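Local coordinates for beta-2-microglobulin (Ctenopharyngodon idella, PDB 6LBE), which probably serves as the light chain of MHC class I molecules in a bony fish, pairing with the heavy chain that presents peptides, at residues P34-Q39 / V83-S88; I38-N43 / K67-L72; E78-V83 / S92-P97. All coordinates share one frame; numbering follows the deposited sequence.

Contact 1: residues P34-Q39 / V83-S88; sequences PDITIQ and VRHMSS
T37 and R84 form a hydrogen-bonded antiparallel pair between strands 36-39 and 83-85, with non-hydrogen-bonded pairs I36-H85 and I38-V83 on either side. T37 N gives its hydrogen to R84 O (2.8 Å), and R84 N returns one to T37 O (2.9 Å). Beyond the strand ends, M86 N reaches D35 O at 3.0 Å from above the carbonyl plane, 39° out of it. H85 to S88 then forms a type II' turn, closed by S88 N to H85 O.

I36, I38, V83 and H85 share one face of the sheet. CG1 of I36 is anti to the backbone N (chi1 -155°), which carries CD1 to V83 CG1 (3.7 Å) and to H85 CB. I36, I38 and V83 pack on V28, and the two isoleucines on L65, of the facing sheet, in the core of the immunoglobulin C1-set sandwich. The H85 imidazole lies near D35 O, turned obliquely to it, while NE2 is hydrogen-bonded to P33 O. M86 folds back over the imidazole, with CG above the ring centre, and its SD meets D35 CB at 3.8 Å.

T37 and R84 lie on the opposite face. T37 OG1 is 3.8 Å from R84 NH2, a contact without a bond. Outside the two segments, R84 NH2 pairs with an acidic side chain of another protein's chain in a salt bridge. D35 OD1 and OD2 accept hydrogen bonds from the backbone of that chain.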
loop_
_atom_site.group_PDB
_atom_site.type_symbol
_atom_site.label_atom_id
_atom_site.label_comp_id
_atom_site.label_asym_id
_atom_site.label_seq_id
_atom_site.Cartn_x
_atom_site.Cartn_y
_atom_site.Cartn_z
ATOM N N PRO B 34 2.939 -12.980 7.399
ATOM C CA PRO B 34 1.719 -12.144 7.356
ATOM C C PRO B 34 0.741 -12.286 8.523
ATOM O O PRO B 34 -0.017 -11.336 8.764
ATOM C CB PRO B 34 1.055 -12.571 6.037
ATOM C CG PRO B 34 2.170 -13.041 5.192
ATOM C CD PRO B 34 3.120 -13.725 6.139
ATOM N N ASP B 35 0.706 -13.407 9.247
ATOM C CA ASP B 35 -0.388 -13.668 10.188
ATOM C C ASP B 35 -0.569 -12.484 11.148
ATOM O O ASP B 35 0.322 -12.183 11.951
ATOM C CB ASP B 35 -0.131 -14.987 10.912
ATOM C CG ASP B 35 -0.681 -16.188 10.150
ATOM O OD1 ASP B 35 -1.252 -15.994 9.047
ATOM O OD2 ASP B 35 -0.542 -17.328 10.645
ATOM N N ILE B 36 -1.731 -11.822 11.093
ATOM C CA ILE B 36 -1.951 -10.582 11.832
ATOM C C ILE B 36 -3.450 -10.320 11.960
ATOM O O ILE B 36 -4.244 -10.692 11.094
ATOM C CB ILE B 36 -1.236 -9.345 11.240
ATOM C CG1 ILE B 36 -0.997 -8.302 12.333
ATOM C CG2 ILE B 36 -2.062 -8.737 10.125
ATOM C CD1 ILE B 36 0.237 -7.474 12.115
ATOM N N THR B 37 -3.827 -9.646 13.048
ATOM C CA THR B 37 -5.206 -9.267 13.336
ATOM C C THR B 37 -5.232 -7.818 13.792
ATOM O O THR B 37 -4.347 -7.380 14.536
ATOM C CB THR B 37 -5.832 -10.168 14.426
ATOM O OG1 THR B 37 -6.272 -11.396 13.829
ATOM C CG2 THR B 37 -7.021 -9.482 15.099
ATOM N N ILE B 38 -6.244 -7.075 13.338
ATOM C CA ILE B 38 -6.354 -5.653 13.635
ATOM C C ILE B 38 -7.772 -5.330 14.079
ATOM O O ILE B 38 -8.734 -5.675 13.390
ATOM C CB ILE B 38 -5.984 -4.798 12.412
ATOM C CG1 ILE B 38 -4.607 -5.203 11.861
ATOM C CG2 ILE B 38 -6.062 -3.314 12.755
ATOM C CD1 ILE B 38 -4.343 -4.684 10.431
ATOM N N GLN B 39 -7.904 -4.623 15.190
ATOM C CA GLN B 39 -9.200 -4.110 15.615
ATOM C C GLN B 39 -9.106 -2.634 16.007
ATOM O O GLN B 39 -8.095 -2.169 16.536
ATOM C CB GLN B 39 -9.756 -4.903 16.799
ATOM C CG GLN B 39 -10.154 -6.328 16.499
ATOM C CD GLN B 39 -10.818 -6.969 17.707
ATOM O OE1 GLN B 39 -10.595 -6.541 18.845
ATOM N NE2 GLN B 39 -11.644 -7.991 17.466
ATOM N N VAL B 83 -3.384 -4.602 17.744
ATOM C CA VAL B 83 -2.736 -5.421 16.725
ATOM C C VAL B 83 -2.178 -6.688 17.369
ATOM O O VAL B 83 -1.507 -6.631 18.406
ATOM C CB VAL B 83 -1.621 -4.633 16.013
ATOM C CG1 VAL B 83 -0.775 -5.565 15.151
ATOM C CG2 VAL B 83 -2.220 -3.543 15.156
ATOM N N ARG B 84 -2.461 -7.828 16.748
ATOM C CA ARG B 84 -1.951 -9.116 17.188
ATOM C C ARG B 84 -1.225 -9.747 16.011
ATOM O O ARG B 84 -1.841 -10.079 14.997
ATOM C CB ARG B 84 -3.085 -10.004 17.701
ATOM C CG ARG B 84 -2.615 -11.134 18.617
ATOM C CD ARG B 84 -2.057 -12.304 17.822
ATOM N NE ARG B 84 -3.111 -12.909 17.012
ATOM C CZ ARG B 84 -2.909 -13.507 15.845
ATOM N NH1 ARG B 84 -1.684 -13.599 15.345
ATOM N NH2 ARG B 84 -3.937 -14.022 15.185
ATOM N N HIS B 85 0.081 -9.895 16.131
ATOM C CA HIS B 85 0.905 -10.453 15.070
ATOM C C HIS B 85 1.482 -11.789 15.522
ATOM O O HIS B 85 2.181 -11.844 16.540
ATOM C CB HIS B 85 2.034 -9.504 14.707
ATOM C CG HIS B 85 2.960 -10.046 13.667
ATOM N ND1 HIS B 85 4.326 -10.092 13.835
ATOM C CD2 HIS B 85 2.716 -10.541 12.428
ATOM C CE1 HIS B 85 4.884 -10.590 12.744
ATOM N NE2 HIS B 85 3.928 -10.871 11.876
ATOM N N MET B 86 1.256 -12.827 14.732
ATOM C CA MET B 86 1.730 -14.148 15.040
ATOM C C MET B 86 1.223 -14.569 16.405
ATOM O O MET B 86 0.081 -14.402 16.715
ATOM C CB MET B 86 3.230 -14.145 15.042
ATOM C CG MET B 86 3.911 -14.004 13.736
ATOM S SD MET B 86 3.305 -15.016 12.460
ATOM C CE MET B 86 3.213 -16.579 13.192
ATOM N N SER B 87 2.111 -15.091 17.230
ATOM C CA SER B 87 1.760 -15.478 18.586
ATOM C C SER B 87 2.192 -14.477 19.594
ATOM O O SER B 87 2.124 -14.713 20.751
ATOM C CB SER B 87 2.309 -16.833 18.950
ATOM O OG SER B 87 3.557 -16.948 18.424
ATOM N N SER B 88 2.649 -13.350 19.128
ATOM C CA SER B 88 3.029 -12.277 20.021
ATOM C C SER B 88 1.803 -11.801 20.796
ATOM O O SER B 88 0.664 -12.121 20.438
ATOM C CB SER B 88 3.676 -11.135 19.230
ATOM O OG SER B 88 4.773 -11.593 18.432
#

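Contact 2: residues I38-N43 / K67-L72; sequences IQLLKN and KYVDFL
K67 reaches across from strand 67-71 to the backbone of I38 in strand 38-42. The two segments belong to different sheets. Their axes come within 7.6 Å at 27°, so contact is made through side chains and not through a backbone ladder.

The polar part rests on the ammonium of K67. NZ donates to I38 O at 2.6 Å, with the donor tilted 24° from the carbonyl plane. The chain leaves with CG anti to the backbone N and runs extended until it bends at chi3 (-61°). That bend turns NZ onto the oxygen. A water adds a second link. It accepts a hydrogen bond from L40 N at 3.3 Å and a weak one from K67 NZ.

The apolar part is carried by L40, I38, V69 and the methylenes of K67. L40 CD1 is the hub. It meets V69 CG1 at 3.6 Å and K67 CG at 4.0 Å, and it also lies against the K67 carbonyl oxygen and Y68 CA. The L40 and V69 side chains, coming from facing strands, run alongside one another head to tail. I38 CG2 packs more loosely on K67 CB (4.1 Å). Thus K67 serves both parts: its methylenes lie against leucine and isoleucine, and its tip grips a carbonyl.

Around this layer, I38 and L40 also touch C81 of their own sheet, and L40 touches C26 of the facing sheet. V69 packs on I47 and S50. Packing of inward side chains between two facing sheets is typical of the immunoglobulin beta sandwich, here of the C1 set.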
loop_
_atom_site.group_PDB
_atom_site.type_symbol
_atom_site.label_atom_id
_atom_site.label_comp_id
_atom_site.label_asym_id
_atom_site.label_seq_id
_atom_site.Cartn_x
_atom_site.Cartn_y
_atom_site.Cartn_z
ATOM N N ILE B 38 -6.244 -7.075 13.338
ATOM C CA ILE B 38 -6.354 -5.653 13.635
ATOM C C ILE B 38 -7.772 -5.330 14.079
ATOM O O ILE B 38 -8.734 -5.675 13.390
ATOM C CB ILE B 38 -5.984 -4.798 12.412
ATOM C CG1 ILE B 38 -4.607 -5.203 11.861
ATOM C CG2 ILE B 38 -6.062 -3.314 12.755
ATOM C CD1 ILE B 38 -4.343 -4.684 10.431
ATOM N N GLN B 39 -7.904 -4.623 15.190
ATOM C CA GLN B 39 -9.200 -4.110 15.615
ATOM C C GLN B 39 -9.106 -2.634 16.007
ATOM O O GLN B 39 -8.095 -2.169 16.536
ATOM C CB GLN B 39 -9.756 -4.903 16.799
ATOM C CG GLN B 39 -10.154 -6.328 16.499
ATOM C CD GLN B 39 -10.818 -6.969 17.707
ATOM O OE1 GLN B 39 -10.595 -6.541 18.845
ATOM N NE2 GLN B 39 -11.644 -7.991 17.466
ATOM N N LEU B 40 -10.192 -1.909 15.761
ATOM C CA LEU B 40 -10.375 -0.550 16.244
ATOM C C LEU B 40 -11.427 -0.558 17.345
ATOM O O LEU B 40 -12.488 -1.182 17.191
ATOM C CB LEU B 40 -10.795 0.383 15.101
ATOM C CG LEU B 40 -9.709 0.614 14.039
ATOM C CD1 LEU B 40 -10.232 1.469 12.891
ATOM C CD2 LEU B 40 -8.442 1.224 14.640
ATOM N N LEU B 41 -11.138 0.132 18.454
ATOM C CA LEU B 41 -12.018 0.119 19.613
ATOM C C LEU B 41 -12.276 1.531 20.121
ATOM O O LEU B 41 -11.470 2.443 19.918
ATOM C CB LEU B 41 -11.438 -0.732 20.735
ATOM C CG LEU B 41 -11.002 -2.145 20.334
ATOM C CD1 LEU B 41 -9.546 -2.174 19.925
ATOM C CD2 LEU B 41 -11.259 -3.143 21.473
ATOM N N LYS B 42 -13.431 1.696 20.773
ATOM C CA LYS B 42 -13.783 2.902 21.521
ATOM C C LYS B 42 -13.892 2.512 22.984
ATOM O O LYS B 42 -14.795 1.758 23.362
ATOM C CB LYS B 42 -15.086 3.522 21.029
ATOM C CG LYS B 42 -15.587 4.652 21.920
ATOM C CD LYS B 42 -16.691 5.474 21.242
ATOM C CE LYS B 42 -18.061 4.804 21.360
ATOM N NZ LYS B 42 -18.810 5.170 22.593
ATOM N N ASN B 43 -12.963 3.009 23.796
ATOM C CA ASN B 43 -12.918 2.690 25.219
ATOM C C ASN B 43 -12.866 1.181 25.436
ATOM O O ASN B 43 -13.554 0.629 26.292
ATOM C CB ASN B 43 -14.101 3.302 25.968
ATOM C CG ASN B 43 -14.085 4.821 25.958
ATOM O OD1 ASN B 43 -13.037 5.459 26.122
ATOM N ND2 ASN B 43 -15.260 5.412 25.762
ATOM N N LYS B 67 -7.132 -0.717 8.304
ATOM C CA LYS B 67 -8.500 -0.852 8.787
ATOM C C LYS B 67 -9.027 0.530 9.137
ATOM O O LYS B 67 -8.300 1.358 9.689
ATOM C CB LYS B 67 -8.615 -1.782 10.008
ATOM C CG LYS B 67 -10.012 -1.785 10.632
ATOM C CD LYS B 67 -10.246 -2.933 11.594
ATOM C CE LYS B 67 -10.101 -4.250 10.915
ATOM N NZ LYS B 67 -10.726 -5.311 11.747
ATOM N N TYR B 68 -10.286 0.776 8.801
ATOM C CA TYR B 68 -10.907 2.061 9.070
ATOM C C TYR B 68 -12.368 1.864 9.444
ATOM O O TYR B 68 -12.975 0.824 9.155
ATOM C CB TYR B 68 -10.822 3.003 7.871
ATOM C CG TYR B 68 -11.407 2.433 6.608
ATOM C CD1 TYR B 68 -12.762 2.592 6.302
ATOM C CD2 TYR B 68 -10.609 1.734 5.717
ATOM C CE1 TYR B 68 -13.290 2.071 5.132
ATOM C CE2 TYR B 68 -11.128 1.215 4.564
ATOM C CZ TYR B 68 -12.465 1.390 4.274
ATOM O OH TYR B 68 -12.960 0.871 3.110
ATOM N N VAL B 69 -12.929 2.900 10.067
ATOM C CA VAL B 69 -14.294 2.860 10.564
ATOM C C VAL B 69 -14.735 4.300 10.788
ATOM O O VAL B 69 -13.922 5.169 11.106
ATOM C CB VAL B 69 -14.374 2.010 11.856
ATOM C CG1 VAL B 69 -13.659 2.714 12.985
ATOM C CG2 VAL B 69 -15.787 1.750 12.232
ATOM N N ASP B 70 -16.018 4.563 10.582
ATOM C CA ASP B 70 -16.527 5.873 10.951
ATOM C C ASP B 70 -16.439 6.065 12.467
ATOM O O ASP B 70 -16.585 5.120 13.249
ATOM C CB ASP B 70 -17.969 6.056 10.471
ATOM C CG ASP B 70 -18.085 6.158 8.937
ATOM O OD1 ASP B 70 -17.044 6.216 8.239
ATOM O OD2 ASP B 70 -19.234 6.185 8.431
ATOM N N PHE B 71 -16.165 7.294 12.886
ATOM C CA PHE B 71 -16.227 7.606 14.303
ATOM C C PHE B 71 -16.513 9.092 14.456
ATOM O O PHE B 71 -16.470 9.868 13.494
ATOM C CB PHE B 71 -14.950 7.135 15.045
ATOM C CG PHE B 71 -13.770 8.079 14.967
ATOM C CD1 PHE B 71 -13.369 8.654 13.761
ATOM C CD2 PHE B 71 -13.016 8.345 16.103
ATOM C CE1 PHE B 71 -12.251 9.514 13.693
ATOM C CE2 PHE B 71 -11.901 9.193 16.050
ATOM C CZ PHE B 71 -11.521 9.778 14.834
ATOM N N LEU B 72 -16.856 9.479 15.680
ATOM C CA LEU B 72 -17.159 10.871 15.991
ATOM C C LEU B 72 -16.519 11.222 17.319
ATOM O O LEU B 72 -17.122 11.047 18.386
ATOM C CB LEU B 72 -18.666 11.114 16.048
ATOM C CG LEU B 72 -19.262 12.519 15.981
ATOM C CD1 LEU B 72 -20.664 12.371 15.438
ATOM C CD2 LEU B 72 -19.291 13.137 17.372
HETATM O O HOH W 1 -12.417 -3.739 14.194
#

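Contact 3: residues E78-V83 / S92-P97; sequences EYTCRV and SYTWEP
C81 and Y93 exchange two backbone hydrogen bonds at the middle of an antiparallel pairing. C81 N donates to Y93 O at 2.8 Å, and Y93 N donates to C81 O at 2.7 Å. A third bond, from W95 N to Y79 O (2.8 Å), extends the ladder. A water continues it, accepting from Y79 N and donating to W95 O.

On one face, CG of Y93 is anti to the carbonyl carbon (chi1 -57°), which sets the ring with its CD1 edge toward C81 O, 3.6 Å away. Its CE1 also approaches V83 CB. On the other face, T80 CG2 lies against S92 OG, and R82 CG packs on S92 CB. At the far end of the pairing, Y79 CB meets W95 CB at 4.0 Å. Just before the strand start at Y79, the E78 chain lies across T94, with OE2 near T94 CG2.

Further out, F71 meets the rings of both Y79 and W95 edge-to-face. Y93 and V83 pack on V8 of the facing sheet. K91 NZ bonds Y93 OH. C81 SG is anti to its backbone N and joins C26 SG across the sandwich. The strands form a beta hairpin whose second strand, 91-94, is outermost in the sheet within this chain. The C81-C26 bridge pinning it to the opposite sheet is the characteristic intersheet disulfide of the immunoglobulin fold.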
loop_
_atom_site.group_PDB
_atom_site.type_symbol
_atom_site.label_atom_id
_atom_site.label_comp_id
_atom_site.label_asym_id
_atom_site.label_seq_id
_atom_site.Cartn_x
_atom_site.Cartn_y
_atom_site.Cartn_z
ATOM N N GLU B 78 -11.464 7.267 24.415
ATOM C CA GLU B 78 -10.154 6.718 24.096
ATOM C C GLU B 78 -10.336 5.781 22.911
ATOM O O GLU B 78 -11.026 4.756 23.015
ATOM C CB GLU B 78 -9.519 6.029 25.309
ATOM C CG GLU B 78 -8.286 5.173 25.002
ATOM C CD GLU B 78 -7.212 5.237 26.101
ATOM O OE1 GLU B 78 -7.059 4.279 26.882
ATOM O OE2 GLU B 78 -6.503 6.267 26.182
ATOM N N TYR B 79 -9.752 6.164 21.774
ATOM C CA TYR B 79 -9.796 5.365 20.561
ATOM C C TYR B 79 -8.479 4.637 20.388
ATOM O O TYR B 79 -7.402 5.174 20.678
ATOM C CB TYR B 79 -10.109 6.220 19.332
ATOM C CG TYR B 79 -11.545 6.664 19.362
ATOM C CD1 TYR B 79 -12.572 5.778 19.032
ATOM C CD2 TYR B 79 -11.885 7.939 19.782
ATOM C CE1 TYR B 79 -13.893 6.167 19.081
ATOM C CE2 TYR B 79 -13.201 8.337 19.843
ATOM C CZ TYR B 79 -14.203 7.447 19.485
ATOM O OH TYR B 79 -15.513 7.851 19.531
ATOM N N THR B 80 -8.572 3.410 19.898
ATOM C CA THR B 80 -7.485 2.464 20.053
ATOM C C THR B 80 -7.455 1.554 18.839
ATOM O O THR B 80 -8.499 1.164 18.311
ATOM C CB THR B 80 -7.663 1.677 21.374
ATOM O OG1 THR B 80 -7.189 2.476 22.469
ATOM C CG2 THR B 80 -6.938 0.365 21.363
ATOM N N CYS B 81 -6.254 1.274 18.374
ATOM C CA CYS B 81 -6.009 0.209 17.432
ATOM C C CYS B 81 -5.247 -0.873 18.175
ATOM O O CYS B 81 -4.229 -0.582 18.811
ATOM C CB CYS B 81 -5.216 0.718 16.232
ATOM S SG CYS B 81 -4.972 -0.556 15.012
ATOM N N ARG B 82 -5.756 -2.104 18.126
ATOM C CA ARG B 82 -5.124 -3.257 18.751
ATOM C C ARG B 82 -4.658 -4.220 17.677
ATOM O O ARG B 82 -5.453 -4.634 16.824
ATOM C CB ARG B 82 -6.090 -3.978 19.682
ATOM C CG ARG B 82 -6.318 -3.304 21.024
ATOM C CD ARG B 82 -7.213 -4.167 21.890
ATOM N NE ARG B 82 -7.671 -3.478 23.088
ATOM C CZ ARG B 82 -8.475 -4.045 23.985
ATOM N NH1 ARG B 82 -8.883 -5.293 23.791
ATOM N NH2 ARG B 82 -8.869 -3.379 25.064
ATOM N N VAL B 83 -3.384 -4.602 17.744
ATOM C CA VAL B 83 -2.736 -5.421 16.725
ATOM C C VAL B 83 -2.178 -6.688 17.369
ATOM O O VAL B 83 -1.507 -6.631 18.406
ATOM C CB VAL B 83 -1.621 -4.633 16.013
ATOM C CG1 VAL B 83 -0.775 -5.565 15.151
ATOM C CG2 VAL B 83 -2.220 -3.543 15.156
ATOM N N SER B 92 -1.613 -2.588 21.762
ATOM C CA SER B 92 -2.626 -1.551 21.651
ATOM C C SER B 92 -1.967 -0.192 21.455
ATOM O O SER B 92 -0.989 0.132 22.125
ATOM C CB SER B 92 -3.508 -1.530 22.894
ATOM O OG SER B 92 -4.181 -0.291 23.034
ATOM N N TYR B 93 -2.532 0.602 20.547
ATOM C CA TYR B 93 -1.972 1.881 20.120
ATOM C C TYR B 93 -3.091 2.906 20.145
ATOM O O TYR B 93 -4.128 2.701 19.507
ATOM C CB TYR B 93 -1.368 1.785 18.711
ATOM C CG TYR B 93 -0.292 0.731 18.577
ATOM C CD1 TYR B 93 -0.622 -0.620 18.388
ATOM C CD2 TYR B 93 1.049 1.076 18.651
ATOM C CE1 TYR B 93 0.359 -1.587 18.276
ATOM C CE2 TYR B 93 2.031 0.112 18.524
ATOM C CZ TYR B 93 1.682 -1.210 18.345
ATOM O OH TYR B 93 2.674 -2.151 18.234
ATOM N N THR B 94 -2.876 4.008 20.862
ATOM C CA THR B 94 -3.938 4.960 21.180
ATOM C C THR B 94 -3.965 6.120 20.187
ATOM O O THR B 94 -2.950 6.782 19.955
ATOM C CB THR B 94 -3.760 5.487 22.604
ATOM O OG1 THR B 94 -3.695 4.375 23.507
ATOM C CG2 THR B 94 -4.927 6.371 22.991
ATOM N N TRP B 95 -5.127 6.373 19.611
ATOM C CA TRP B 95 -5.230 7.485 18.685
ATOM C C TRP B 95 -5.035 8.804 19.424
ATOM O O TRP B 95 -5.725 9.091 20.415
ATOM C CB TRP B 95 -6.571 7.462 17.977
ATOM C CG TRP B 95 -6.793 8.646 17.085
ATOM C CD1 TRP B 95 -6.200 8.892 15.871
ATOM C CD2 TRP B 95 -7.675 9.745 17.333
ATOM N NE1 TRP B 95 -6.662 10.079 15.356
ATOM C CE2 TRP B 95 -7.569 10.622 16.232
ATOM C CE3 TRP B 95 -8.546 10.072 18.378
ATOM C CZ2 TRP B 95 -8.306 11.808 16.149
ATOM C CZ3 TRP B 95 -9.268 11.241 18.297
ATOM C CH2 TRP B 95 -9.143 12.101 17.190
ATOM N N GLU B 96 -4.074 9.601 18.941
ATOM C CA GLU B 96 -3.820 10.926 19.468
ATOM C C GLU B 96 -4.152 11.971 18.412
ATOM O O GLU B 96 -3.490 12.017 17.363
ATOM C CB GLU B 96 -2.363 11.046 19.899
ATOM C CG GLU B 96 -1.966 10.129 21.021
ATOM C CD GLU B 96 -2.697 10.424 22.325
ATOM O OE1 GLU B 96 -3.412 11.455 22.418
ATOM O OE2 GLU B 96 -2.542 9.609 23.269
ATOM N N PRO B 97 -5.145 12.830 18.637
ATOM C CA PRO B 97 -5.388 13.935 17.696
ATOM C C PRO B 97 -4.206 14.897 17.615
ATOM O O PRO B 97 -3.471 15.113 18.582
ATOM C CB PRO B 97 -6.632 14.630 18.268
ATOM C CG PRO B 97 -6.735 14.153 19.690
ATOM C CD PRO B 97 -6.135 12.786 19.724
HETATM O O HOH W 2 -8.010 8.368 21.744
#

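Contacts 1 and 3 are neighbouring pairings of one sheet. Strand 79-85 pairs with 36-42 in contact 1 and with 91-94 in contact 3, and V83 belongs to both. Their centres are about 15 Å apart. A probable hydrogen bond from R82 N to Q39 O (2.8 Å) continues the ladder between them. Contact 2 shares I38 and Q39 with contact 1 but leads to the facing sheet. Its centre is about 9 Å from that of contact 3. I38 CG2 lies 3.7 Å from C81 SG, placing the isoleucine of contacts 1 and 2 against the disulfide of contact 3. Of the three, contact 1 has the most residues within reach of the partner protein.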